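Local coordinates for Ctr9 protein (Myceliophthora thermophila, PDB 6AF0), which probably binds the RNA polymerase II complex as a tetratricopeptide-repeat subunit of the Paf1 complex, at residues 775-780 against 794-799. Sequence-based numbering, arbitrary orientation.
Sequences VYVNMG and ESYEIA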
ATOM      1  N   VAL A 775      10.448 -22.201 -34.018  1.00 87.13           N
ATOM      2  CA  VAL A 775      11.514 -21.435 -33.367  1.00 90.36           C
ATOM      3  C   VAL A 775      12.799 -22.238 -33.394  1.00 85.16           C
ATOM      4  O   VAL A 775      13.820 -21.756 -33.849  1.00103.18           O
ATOM      5  CB  VAL A 775      11.142 -21.037 -31.914  1.00 90.35           C
ATOM      6  CG1 VAL A 775      12.366 -20.730 -31.076  1.00 86.99           C
ATOM      7  CG2 VAL A 775      10.229 -19.822 -31.925  1.00 93.54           C
ATOM      8  N   TYR A 776      12.730 -23.478 -32.945  1.00 86.38           N
ATOM      9  CA  TYR A 776      13.906 -24.342 -32.895  1.00 89.48           C
ATOM     10  C   TYR A 776      14.452 -24.670 -34.296  1.00 87.30           C
ATOM     11  O   TYR A 776      15.660 -24.798 -34.499  1.00 94.60           O
ATOM     12  CB  TYR A 776      13.572 -25.621 -32.128  1.00 90.18           C
ATOM     13  CG  TYR A 776      13.457 -25.407 -30.631  1.00101.68           C
ATOM     14  CD1 TYR A 776      14.452 -25.857 -29.763  1.00112.16           C
ATOM     15  CD2 TYR A 776      12.363 -24.737 -30.076  1.00109.30           C
ATOM     16  CE1 TYR A 776      14.357 -25.656 -28.389  1.00113.34           C
ATOM     17  CE2 TYR A 776      12.257 -24.532 -28.706  1.00109.76           C
ATOM     18  CZ  TYR A 776      13.249 -24.996 -27.863  1.00114.22           C
ATOM     19  OH  TYR A 776      13.140 -24.804 -26.503  1.00102.55           O
ATOM     20  N   VAL A 777      13.558 -24.782 -35.261  1.00 80.64           N
ATOM     21  CA  VAL A 777      13.949 -25.041 -36.633  1.00 84.34           C
ATOM     22  C   VAL A 777      14.766 -23.853 -37.123  1.00 86.82           C
ATOM     23  O   VAL A 777      15.877 -24.016 -37.607  1.00 94.32           O
ATOM     24  CB  VAL A 777      12.709 -25.272 -37.532  1.00 85.81           C
ATOM     25  CG1 VAL A 777      13.087 -25.413 -38.997  1.00 84.66           C
ATOM     26  CG2 VAL A 777      11.958 -26.520 -37.085  1.00 83.78           C
ATOM     27  N   ASN A 778      14.204 -22.663 -36.967  1.00 92.51           N
ATOM     28  CA  ASN A 778      14.851 -21.420 -37.379  1.00 95.25           C
ATOM     29  C   ASN A 778      16.192 -21.206 -36.688  1.00101.08           C
ATOM     30  O   ASN A 778      17.123 -20.635 -37.263  1.00112.69           O
ATOM     31  CB  ASN A 778      13.951 -20.241 -37.035  1.00 92.01           C
ATOM     32  CG  ASN A 778      12.638 -20.251 -37.799  1.00 87.88           C
ATOM     33  OD1 ASN A 778      12.424 -21.040 -38.726  1.00 91.83           O
ATOM     34  ND2 ASN A 778      11.754 -19.352 -37.415  1.00 83.98           N
ATOM     35  N   MET A 779      16.264 -21.643 -35.436  1.00101.92           N
ATOM     36  CA  MET A 779      17.509 -21.617 -34.676  1.00104.75           C
ATOM     37  C   MET A 779      18.537 -22.556 -35.284  1.00102.91           C
ATOM     38  O   MET A 779      19.649 -22.141 -35.609  1.00104.34           O
ATOM     39  CB  MET A 779      17.252 -22.016 -33.229  1.00107.76           C
ATOM     40  CG  MET A 779      16.828 -20.855 -32.344  1.00105.26           C
ATOM     41  SD  MET A 779      17.336 -21.172 -30.649  1.00107.83           S
ATOM     42  CE  MET A 779      17.836 -19.542 -30.155  1.00 96.94           C
ATOM     43  N   GLY A 780      18.153 -23.820 -35.440  1.00100.88           N
ATOM     44  CA  GLY A 780      18.980 -24.801 -36.148  1.00 97.09           C
ATOM     45  C   GLY A 780      19.505 -24.298 -37.494  1.00 92.59           C
ATOM     46  O   GLY A 780      20.634 -24.576 -37.859  1.00 88.82           O
ATOM     47  N   GLU A 794      21.069 -30.248 -31.617  1.00 97.57           N
ATOM     48  CA  GLU A 794      20.029 -30.453 -30.591  1.00109.17           C
ATOM     49  C   GLU A 794      18.958 -29.359 -30.575  1.00101.95           C
ATOM     50  O   GLU A 794      17.960 -29.500 -29.889  1.00109.07           O
ATOM     51  CB  GLU A 794      20.598 -30.736 -29.179  1.00116.74           C
ATOM     52  CG  GLU A 794      20.644 -29.567 -28.192  1.00120.32           C
ATOM     53  CD  GLU A 794      21.614 -28.480 -28.613  1.00129.32           C
ATOM     54  OE1 GLU A 794      22.152 -28.582 -29.733  1.00138.35           O
ATOM     55  OE2 GLU A 794      21.846 -27.527 -27.830  1.00124.16           O
ATOM     56  N   SER A 795      19.156 -28.276 -31.315  1.00 95.81           N
ATOM     57  CA  SER A 795      18.044 -27.392 -31.620  1.00 89.92           C
ATOM     58  C   SER A 795      17.074 -28.227 -32.457  1.00 94.32           C
ATOM     59  O   SER A 795      15.937 -28.485 -32.046  1.00 94.11           O
ATOM     60  CB  SER A 795      18.517 -26.137 -32.360  1.00 89.13           C
ATOM     61  OG  SER A 795      17.433 -25.340 -32.807  1.00 85.37           O
ATOM     62  N   TYR A 796      17.556 -28.705 -33.600  1.00 94.99           N
ATOM     63  CA  TYR A 796      16.756 -29.553 -34.477  1.00 90.40           C
ATOM     64  C   TYR A 796      16.156 -30.742 -33.729  1.00 90.67           C
ATOM     65  O   TYR A 796      15.000 -31.076 -33.920  1.00 92.13           O
ATOM     66  CB  TYR A 796      17.602 -30.070 -35.647  1.00 89.13           C
ATOM     67  CG  TYR A 796      17.844 -29.080 -36.750  1.00 90.48           C
ATOM     68  CD1 TYR A 796      19.068 -29.037 -37.419  1.00 93.48           C
ATOM     69  CD2 TYR A 796      16.855 -28.175 -37.135  1.00 93.17           C
ATOM     70  CE1 TYR A 796      19.295 -28.122 -38.438  1.00 88.71           C
ATOM     71  CE2 TYR A 796      17.074 -27.264 -38.154  1.00 90.67           C
ATOM     72  CZ  TYR A 796      18.294 -27.245 -38.797  1.00 86.13           C
ATOM     73  OH  TYR A 796      18.510 -26.346 -39.795  1.00 78.69           O
ATOM     74  N   GLU A 797      16.952 -31.387 -32.889  1.00 95.28           N
ATOM     75  CA  GLU A 797      16.498 -32.567 -32.174  1.00101.72           C
ATOM     76  C   GLU A 797      15.306 -32.194 -31.313  1.00 97.28           C
ATOM     77  O   GLU A 797      14.295 -32.883 -31.321  1.00 98.73           O
ATOM     78  CB  GLU A 797      17.619 -33.151 -31.301  1.00112.40           C
ATOM     79  CG  GLU A 797      18.572 -34.109 -32.011  1.00117.25           C
ATOM     80  CD  GLU A 797      18.312 -35.556 -31.645  1.00120.17           C
ATOM     81  OE1 GLU A 797      18.996 -36.056 -30.718  1.00121.99           O
ATOM     82  OE2 GLU A 797      17.414 -36.170 -32.271  1.00111.51           O
ATOM     83  N   ILE A 798      15.430 -31.095 -30.581  1.00 97.22           N
ATOM     84  CA  ILE A 798      14.350 -30.632 -29.724  1.00101.51           C
ATOM     85  C   ILE A 798      13.104 -30.340 -30.562  1.00107.01           C
ATOM     86  O   ILE A 798      11.988 -30.688 -30.157  1.00104.25           O
ATOM     87  CB  ILE A 798      14.746 -29.387 -28.904  1.00102.51           C
ATOM     88  CG1 ILE A 798      15.683 -29.785 -27.756  1.00100.61           C
ATOM     89  CG2 ILE A 798      13.505 -28.731 -28.329  1.00109.58           C
ATOM     90  CD1 ILE A 798      16.069 -28.654 -26.825  1.00 97.91           C
ATOM     91  N   ALA A 799      13.290 -29.710 -31.726  1.00103.78           N
ATOM     92  CA  ALA A 799      12.175 -29.492 -32.663  1.00 92.63           C
ATOM     93  C   ALA A 799      11.476 -30.803 -32.996  1.00 90.23           C
ATOM     94  O   ALA A 799      10.269 -30.864 -32.998  1.00 90.34           O
ATOM     95  CB  ALA A 799      12.641 -28.813 -33.941  1.00 86.80           C
TER
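Gly780 and Tyr796 meet where the two helices of a predicted tetratricopeptide repeat pack antiparallel, a worked example consistent with a small residue allowing such helices to come close. The axes of 775-780 and 794-799 approach to 7.9 Å at 159°. Gly780 CA lies over one face of the Tyr796 ring in a CH-pi contact, 3.8 Å from the centroid and displaced toward the rim; a side chain on Gly780 would probably run into the ring. CG of Tyr796 stands anti to its own carbonyl carbon (chi1 -78°); the ring lies against 775-780 with CE2 3.5 Å from Val777 O. An alanine in place of Tyr796 would probably open a gap over Gly780 and leave His781 ND1 without the hydroxyl that hydrogen-bonds to it.

The polar element is Ser795, whose OG is directed into the interface, lying 2.5 Å from Tyr776 O and 3.1 Å from Gly780 N, two atoms already joined by a backbone hydrogen bond within their helix.

Apolar contacts fill the rest. Ala799 CB sits 3.8 Å from Tyr776 CB and 4.0 Å from Val777 CG2, while Ile798 lays its CG2 branch over one face of the Tyr776 ring. The hydroxyl of that ring is hydrogen-bonded to Gln771.

Helix 809-826 packs against Tyr796 through Cys814, Leu815 and Thr818 and meets Val777 through Ile811, whereas helix 756-770 receives Val775 and Met779, placing this hairpin between its neighbours in the repeat array.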